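Local coordinates for protein cytochrome P450 monooxygenase (Rhodococcus sp. ECU0066, PDB 6KBH) that probably acts as a self-sufficient cytochrome P450 monooxygenase, carrying heme, flavin mononucleotide and a [2Fe-2S] cluster on one polypeptide chain, at residues V156-L159 with T160-V164; L295-L298 with L299-D303; D444-N448 with P449-D453. All coordinates share one frame; numbering follows the deposited sequence.

In the fold
From the N terminus the chain first makes interaction 1, a turn of helix 153-164; then interaction 2, where helix 284-300 ends and helix 302-310 starts; and last interaction 3, the bend into the short helix 449-452. Each is local, joining side chains a few residues apart, so none closes a long loop; they follow in series, without nesting or crossing. Their nearest atoms stay about 7 to 9 Å apart. What relates them is helix 396-413, which follows the heme-ligating Cys393: Thr160 packs on Phe406, Leu295 on Leu410, Leu298 on Leu407, and Glu450 forms a salt bridge with Arg413. All three thus belong to the surroundings of one helix of the heme domain.

Interaction 1. Residues V156-L159 with T160-V164; sequences VRRL and TREYV
Val156 O is gripped twice by Thr160: the backbone N of Thr160 donates to Val156 O at 2.8 Å, and its hydroxyl OG1 donates to the same Val156 O at 2.7 Å. The two donors come from opposite faces of the carbonyl plane, OG1 standing well above it. With OG1 anti to the carbonyl carbon and beside the backbone N (chi1 -61°), the hydroxyl turns back along the helix, which lets a buried threonine spend its hydroxyl on the carbonyl one turn back. The two side chains run alongside each other, Val156 CG2 lying 3.7 Å from Thr160 OG1. This buried flank is the close-packed part. On the solvent side, Glu162 N makes a straight helical bond of 2.9 Å to Arg158 O, while above it Arg158 and Glu162 pair as opposite charges one turn apart; the exact placement of Arg158 NH1 and Glu162 OE2 is doubtful in the model. The backbone is less regular at Arg161 N and Tyr163 N, which make only weak bonds, the latter to Leu159 O. Thr160 packs on Phe406 of helix 396-413, where Glu408 and Glu409 also form salt bridges with Arg157 and Arg161, while Leu159 rests on Thr186, Val187 and His190 of helix 183-192.

Interaction 2. Residues L295-L298 with L299-D303; sequences LRLL and LEHRD
Arg296 starts with CG anti to its backbone N (chi1 -162°) and bends at chi2 (-92°), which folds its chain over toward Glu300; Glu300 answers with CG beside its own backbone N and an extended chain. The result is a salt bridge between residues one helical turn apart, Arg296 NE to Glu300 OE2 at 2.5 Å. The carboxylate oxygen lies over one face of the guanidinium instead of at its edge, the two planes being 59° apart. Replacing Arg296 with an alanine would probably leave the Glu300 carboxylate without this counter-charge and free to swing into solvent.

The second link is a side-chain bond to the backbone where the helix becomes weakly bonded. Leu299 N still makes a regular bond of 3.0 Å to Leu295 O, but Glu300 N has only weak ones. Leu297 O, one of the weak acceptors of Glu300 N, also receives His301 ND1 at 3.2 Å, in the plane of the imidazole and nearly head-on to the carbonyl. Histidine suits this place because its ring carries an N-H as well as carbon to pack: CE1 lies 3.8 Å from Leu297 CD1.

His301 occupies the N-cap position of helix 302-310, so the contact marks the join after helix 284-300. Around it, Leu297 packs on helix 315-325, Leu295 and Leu298 on helix 396-413, and Leu299 on Leu419 of strand 418-419.

Interaction 3. Residues D444-N448 with P449-D453; sequences DPARN and PERAD
Arg451 reaches back from the short helix 449-452 across the turn made by Pro445 to Asn448. Its CB points toward that turn, and CG and CD carry the chain outward over it without a near partner in 444-448. A bend at chi3 (-97°) then turns the head group over the backbone. NE comes to 4.0 Å from Pro445 O, CZ to 3.5 Å from Pro445 O with Ala446 CA a little farther off, and NH1 likewise rests beside Ala446, part of whose backbone lies over one face of the guanidinium. NH2, at the end, sits against Pro445 O, but the angle is poor and the pair does not count as a hydrogen bond; Asn448 OD1 is a further 3.9 Å neighbour of Arg451 NH2, its amide turned 81° from the guanidinium plane. The guanidinium thus lies across the turn, mainly in van der Waals contact with Pro445 and Ala446; its long, flexible chain suits this exposed place.

The turn beneath is type I, closed by Asn448 N to Pro445 O at 3.3 Å. Arg447 and Asp444 add a long salt bridge on the surface. Pro449 is well placed in the first turn of a helix, where a residue without an N-H loses nothing, and Arg451 N bonds weakly to Asn448 O.

Asn448 is the buried residue here, wedged against Trp443, Leu414 and His416. Coming after strand 440-442, the bend is held to the end of helix 396-413 by the salt bridge of Glu450 with Arg413, and His416 beyond that helix bonds to Asp444 O.

Interaction 1. Residues V156-L159 with T160-V164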
loop_
_atom_site.group_PDB
_atom_site.type_symbol
_atom_site.label_atom_id
_atom_site.label_comp_id
_atom_site.label_asym_id
_atom_site.label_seq_id
_atom_site.Cartn_x
_atom_site.Cartn_y
_atom_site.Cartn_z
ATOM N N VAL A 156 9.700 8.569 -15.012
ATOM C CA VAL A 156 8.687 9.495 -14.516
ATOM C C VAL A 156 9.332 10.645 -13.752
ATOM O O VAL A 156 8.844 11.781 -13.798
ATOM C CB VAL A 156 7.653 8.738 -13.660
ATOM C CG1 VAL A 156 8.347 7.824 -12.673
ATOM C CG2 VAL A 156 6.727 9.709 -12.936
ATOM N N ARG A 157 10.438 10.385 -13.052
ATOM C CA ARG A 157 11.160 11.468 -12.392
ATOM C C ARG A 157 11.726 12.448 -13.412
ATOM O O ARG A 157 11.722 13.665 -13.186
ATOM C CB ARG A 157 12.273 10.898 -11.515
ATOM C CG ARG A 157 11.774 10.182 -10.272
ATOM C CD ARG A 157 12.929 9.712 -9.410
ATOM N NE ARG A 157 12.465 9.106 -8.168
ATOM C CZ ARG A 157 12.158 9.796 -7.076
ATOM N NH1 ARG A 157 12.263 11.119 -7.074
ATOM N NH2 ARG A 157 11.742 9.164 -5.988
ATOM N N ARG A 158 12.229 11.934 -14.537
ATOM C CA ARG A 158 12.685 12.802 -15.620
ATOM C C ARG A 158 11.542 13.658 -16.151
ATOM O O ARG A 158 11.670 14.882 -16.271
ATOM C CB ARG A 158 13.298 11.959 -16.741
ATOM C CG ARG A 158 13.807 12.769 -17.928
ATOM C CD ARG A 158 14.388 11.874 -19.018
ATOM N NE ARG A 158 13.357 11.144 -19.754
ATOM C CZ ARG A 158 12.683 11.639 -20.787
ATOM N NH1 ARG A 158 12.924 12.872 -21.211
ATOM N NH2 ARG A 158 11.765 10.902 -21.398
ATOM N N LEU A 159 10.406 13.028 -16.460
ATOM C CA LEU A 159 9.294 13.755 -17.066
ATOM C C LEU A 159 8.643 14.714 -16.076
ATOM O O LEU A 159 8.199 15.802 -16.462
ATOM C CB LEU A 159 8.264 12.771 -17.616
ATOM C CG LEU A 159 8.719 11.959 -18.828
ATOM C CD1 LEU A 159 7.713 10.871 -19.150
ATOM C CD2 LEU A 159 8.928 12.870 -20.027
ATOM N N THR A 160 8.564 14.328 -14.800
ATOM C CA THR A 160 7.977 15.219 -13.804
ATOM C C THR A 160 8.772 16.513 -13.681
ATOM O O THR A 160 8.188 17.580 -13.450
ATOM C CB THR A 160 7.881 14.511 -12.449
ATOM O OG1 THR A 160 7.038 13.360 -12.572
ATOM C CG2 THR A 160 7.293 15.434 -11.394
ATOM N N ARG A 161 10.093 16.453 -13.872
ATOM C CA ARG A 161 10.913 17.650 -13.729
ATOM C C ARG A 161 11.028 18.446 -15.023
ATOM O O ARG A 161 11.005 19.683 -14.987
ATOM C CB ARG A 161 12.307 17.297 -13.222
ATOM C CG ARG A 161 13.351 18.342 -13.586
ATOM C CD ARG A 161 14.541 18.208 -12.677
ATOM N NE ARG A 161 14.089 17.824 -11.339
ATOM C CZ ARG A 161 14.831 17.174 -10.456
ATOM N NH1 ARG A 161 16.072 16.831 -10.767
ATOM N NH2 ARG A 161 14.345 16.851 -9.261
ATOM N N GLU A 162 11.139 17.759 -16.166
ATOM C CA GLU A 162 11.146 18.442 -17.458
ATOM C C GLU A 162 10.022 19.462 -17.568
ATOM O O GLU A 162 10.171 20.485 -18.247
ATOM C CB GLU A 162 11.028 17.426 -18.594
ATOM C CG GLU A 162 12.282 16.626 -18.876
ATOM C CD GLU A 162 12.175 15.832 -20.164
ATOM O OE1 GLU A 162 11.112 15.900 -20.817
ATOM O OE2 GLU A 162 13.149 15.136 -20.522
ATOM N N TYR A 163 8.894 19.203 -16.909
ATOM C CA TYR A 163 7.751 20.105 -16.950
ATOM C C TYR A 163 7.829 21.195 -15.884
ATOM O O TYR A 163 7.585 22.367 -16.182
ATOM C CB TYR A 163 6.452 19.307 -16.802
ATOM C CG TYR A 163 5.924 18.758 -18.108
ATOM C CD1 TYR A 163 5.255 19.578 -19.007
ATOM C CD2 TYR A 163 6.100 17.421 -18.447
ATOM C CE1 TYR A 163 4.770 19.085 -20.203
ATOM C CE2 TYR A 163 5.616 16.917 -19.642
ATOM C CZ TYR A 163 4.953 17.754 -20.515
ATOM O OH TYR A 163 4.471 17.259 -21.706
ATOM N N VAL A 164 8.173 20.836 -14.643
ATOM C CA VAL A 164 8.090 21.806 -13.554
ATOM C C VAL A 164 9.111 22.926 -13.727
ATOM O O VAL A 164 8.867 24.066 -13.313
ATOM C CB VAL A 164 8.240 21.103 -12.188
ATOM C CG1 VAL A 164 9.459 20.256 -12.180
ATOM C CG2 VAL A 164 8.305 22.110 -11.048
#

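Interaction 2. Residues L295-L298 with L299-D303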
loop_
_atom_site.group_PDB
_atom_site.type_symbol
_atom_site.label_atom_id
_atom_site.label_comp_id
_atom_site.label_asym_id
_atom_site.label_seq_id
_atom_site.Cartn_x
_atom_site.Cartn_y
_atom_site.Cartn_z
ATOM N N LEU A 295 -3.437 17.907 -4.856
ATOM C CA LEU A 295 -2.803 19.208 -4.674
ATOM C C LEU A 295 -3.801 20.258 -4.194
ATOM O O LEU A 295 -3.486 21.055 -3.303
ATOM C CB LEU A 295 -2.129 19.642 -5.970
ATOM C CG LEU A 295 -0.666 19.208 -6.017
ATOM C CD1 LEU A 295 -0.146 19.241 -7.435
ATOM C CD2 LEU A 295 0.163 20.099 -5.109
ATOM N N ARG A 296 -5.010 20.276 -4.763
ATOM C CA ARG A 296 -6.042 21.165 -4.238
ATOM C C ARG A 296 -6.378 20.806 -2.794
ATOM O O ARG A 296 -6.459 21.681 -1.927
ATOM C CB ARG A 296 -7.294 21.104 -5.120
ATOM C CG ARG A 296 -8.265 22.270 -4.935
ATOM C CD ARG A 296 -9.329 21.941 -3.897
ATOM N NE ARG A 296 -10.370 22.962 -3.781
ATOM C CZ ARG A 296 -11.638 22.780 -4.138
ATOM N NH1 ARG A 296 -12.025 21.617 -4.643
ATOM N NH2 ARG A 296 -12.523 23.757 -3.985
ATOM N N LEU A 297 -6.561 19.513 -2.515
ATOM C CA LEU A 297 -6.911 19.081 -1.164
ATOM C C LEU A 297 -5.828 19.455 -0.159
ATOM O O LEU A 297 -6.132 19.857 0.971
ATOM C CB LEU A 297 -7.155 17.574 -1.155
ATOM C CG LEU A 297 -7.257 16.882 0.203
ATOM C CD1 LEU A 297 -8.458 17.391 0.975
ATOM C CD2 LEU A 297 -7.330 15.375 0.022
ATOM N N LEU A 298 -4.557 19.320 -0.547
ATOM C CA LEU A 298 -3.467 19.632 0.371
ATOM C C LEU A 298 -3.344 21.132 0.597
ATOM O O LEU A 298 -3.303 21.593 1.741
ATOM C CB LEU A 298 -2.153 19.063 -0.162
ATOM C CG LEU A 298 -1.869 17.606 0.190
ATOM C CD1 LEU A 298 -0.736 17.094 -0.661
ATOM C CD2 LEU A 298 -1.537 17.469 1.666
ATOM N N LEU A 299 -3.286 21.914 -0.483
ATOM C CA LEU A 299 -3.145 23.358 -0.336
ATOM C C LEU A 299 -4.337 24.003 0.362
ATOM O O LEU A 299 -4.275 25.198 0.672
ATOM C CB LEU A 299 -2.924 23.996 -1.707
ATOM C CG LEU A 299 -1.672 23.513 -2.440
ATOM C CD1 LEU A 299 -1.564 24.164 -3.807
ATOM C CD2 LEU A 299 -0.422 23.774 -1.609
ATOM N N GLU A 300 -5.411 23.249 0.617
ATOM C CA GLU A 300 -6.522 23.759 1.415
ATOM C C GLU A 300 -6.227 23.664 2.906
ATOM O O GLU A 300 -6.485 24.614 3.654
ATOM C CB GLU A 300 -7.806 23.001 1.078
ATOM C CG GLU A 300 -8.459 23.438 -0.221
ATOM C CD GLU A 300 -9.807 22.784 -0.439
ATOM O OE1 GLU A 300 -10.111 21.798 0.268
ATOM O OE2 GLU A 300 -10.565 23.260 -1.309
ATOM N N HIS A 301 -5.700 22.525 3.357
ATOM C CA HIS A 301 -5.163 22.377 4.710
ATOM C C HIS A 301 -3.653 22.553 4.590
ATOM O O HIS A 301 -2.923 21.598 4.336
ATOM C CB HIS A 301 -5.502 21.017 5.316
ATOM C CG HIS A 301 -6.911 20.562 5.089
ATOM N ND1 HIS A 301 -7.333 20.004 3.901
ATOM C CD2 HIS A 301 -7.982 20.537 5.917
ATOM C CE1 HIS A 301 -8.609 19.676 4.001
ATOM N NE2 HIS A 301 -9.026 19.989 5.214
ATOM N N ARG A 302 -3.166 23.780 4.769
ATOM C CA ARG A 302 -1.752 23.999 4.491
ATOM C C ARG A 302 -0.835 23.508 5.608
ATOM O O ARG A 302 0.363 23.322 5.365
ATOM C CB ARG A 302 -1.465 25.475 4.208
ATOM C CG ARG A 302 -0.234 25.639 3.328
ATOM C CD ARG A 302 0.352 27.032 3.352
ATOM N NE ARG A 302 1.735 27.013 2.883
ATOM C CZ ARG A 302 2.095 27.241 1.625
ATOM N NH1 ARG A 302 1.168 27.488 0.715
ATOM N NH2 ARG A 302 3.374 27.208 1.274
ATOM N N ASP A 303 -1.355 23.294 6.819
ATOM C CA ASP A 303 -0.519 22.731 7.876
ATOM C C ASP A 303 -0.041 21.336 7.499
ATOM O O ASP A 303 1.150 21.019 7.619
ATOM C CB ASP A 303 -1.282 22.702 9.201
ATOM C CG ASP A 303 -2.662 22.093 9.067
ATOM O OD1 ASP A 303 -3.228 22.141 7.953
ATOM O OD2 ASP A 303 -3.178 21.564 10.074
#

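Interaction 3. Residues D444-N448 with P449-D453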
loop_
_atom_site.group_PDB
_atom_site.type_symbol
_atom_site.label_atom_id
_atom_site.label_comp_id
_atom_site.label_asym_id
_atom_site.label_seq_id
_atom_site.Cartn_x
_atom_site.Cartn_y
_atom_site.Cartn_z
ATOM N N ASP A 444 6.620 32.495 -4.234
ATOM C CA ASP A 444 7.649 33.523 -4.328
ATOM C C ASP A 444 8.846 32.959 -5.084
ATOM O O ASP A 444 9.565 32.110 -4.535
ATOM C CB ASP A 444 8.064 33.992 -2.940
ATOM C CG ASP A 444 8.916 35.248 -2.976
ATOM O OD1 ASP A 444 9.321 35.672 -4.079
ATOM O OD2 ASP A 444 9.179 35.814 -1.895
ATOM N N PRO A 445 9.110 33.398 -6.318
ATOM C CA PRO A 445 10.174 32.750 -7.107
ATOM C C PRO A 445 11.566 32.925 -6.526
ATOM O O PRO A 445 12.342 31.964 -6.509
ATOM C CB PRO A 445 10.047 33.420 -8.484
ATOM C CG PRO A 445 8.669 34.010 -8.505
ATOM C CD PRO A 445 8.393 34.421 -7.096
ATOM N N ALA A 446 11.923 34.129 -6.069
ATOM C CA ALA A 446 13.262 34.332 -5.522
ATOM C C ALA A 446 13.533 33.398 -4.350
ATOM O O ALA A 446 14.679 32.983 -4.136
ATOM C CB ALA A 446 13.445 35.787 -5.093
ATOM N N ARG A 447 12.488 33.037 -3.612
ATOM C CA ARG A 447 12.576 32.320 -2.349
ATOM C C ARG A 447 12.639 30.803 -2.510
ATOM O O ARG A 447 12.652 30.091 -1.500
ATOM C CB ARG A 447 11.378 32.710 -1.476
ATOM C CG ARG A 447 11.419 32.259 -0.032
ATOM C CD ARG A 447 10.309 32.930 0.725
ATOM N NE ARG A 447 10.636 34.331 0.945
ATOM C CZ ARG A 447 10.925 34.843 2.135
ATOM N NH1 ARG A 447 10.905 34.068 3.210
ATOM N NH2 ARG A 447 11.218 36.130 2.254
ATOM N N ASN A 448 12.672 30.288 -3.738
ATOM C CA ASN A 448 12.830 28.855 -3.919
ATOM C C ASN A 448 14.041 28.378 -3.119
ATOM O O ASN A 448 15.135 28.939 -3.275
ATOM C CB ASN A 448 13.029 28.480 -5.393
ATOM C CG ASN A 448 11.944 29.019 -6.305
ATOM O OD1 ASN A 448 12.224 29.476 -7.414
ATOM N ND2 ASN A 448 10.701 28.958 -5.854
ATOM N N PRO A 449 13.893 27.372 -2.253
ATOM C CA PRO A 449 15.086 26.765 -1.645
ATOM C C PRO A 449 16.052 26.237 -2.689
ATOM O O PRO A 449 17.232 26.026 -2.386
ATOM C CB PRO A 449 14.511 25.627 -0.789
ATOM C CG PRO A 449 13.054 25.945 -0.626
ATOM C CD PRO A 449 12.660 26.654 -1.886
ATOM N N GLU A 450 15.572 26.061 -3.921
ATOM C CA GLU A 450 16.335 25.399 -4.968
ATOM C C GLU A 450 17.526 26.235 -5.427
ATOM O O GLU A 450 18.617 25.695 -5.643
ATOM C CB GLU A 450 15.402 25.100 -6.139
ATOM C CG GLU A 450 16.048 24.443 -7.332
ATOM C CD GLU A 450 15.236 24.658 -8.586
ATOM O OE1 GLU A 450 14.120 24.104 -8.671
ATOM O OE2 GLU A 450 15.709 25.390 -9.478
ATOM N N ARG A 451 17.344 27.550 -5.587
ATOM C CA ARG A 451 18.396 28.373 -6.172
ATOM C C ARG A 451 19.567 28.600 -5.228
ATOM O O ARG A 451 20.654 28.970 -5.687
ATOM C CB ARG A 451 17.829 29.717 -6.623
ATOM C CG ARG A 451 17.468 29.753 -8.092
ATOM C CD ARG A 451 17.192 31.168 -8.542
ATOM N NE ARG A 451 15.768 31.468 -8.531
ATOM C CZ ARG A 451 15.262 32.662 -8.248
ATOM N NH1 ARG A 451 16.064 33.673 -7.941
ATOM N NH2 ARG A 451 13.953 32.841 -8.274
ATOM N N ALA A 452 19.378 28.394 -3.928
ATOM C CA ALA A 452 20.474 28.490 -2.979
ATOM C C ALA A 452 21.085 27.139 -2.644
ATOM O O ALA A 452 22.113 27.096 -1.960
ATOM C CB ALA A 452 20.003 29.170 -1.686
ATOM N N ASP A 453 20.465 26.036 -3.070
ATOM C CA ASP A 453 20.970 24.744 -2.627
ATOM C C ASP A 453 22.214 24.297 -3.413
ATOM O O ASP A 453 23.305 24.315 -2.830
ATOM C CB ASP A 453 19.817 23.737 -2.672
ATOM C CG ASP A 453 19.818 22.800 -1.490
ATOM O OD1 ASP A 453 20.287 23.212 -0.411
ATOM O OD2 ASP A 453 19.324 21.663 -1.636
#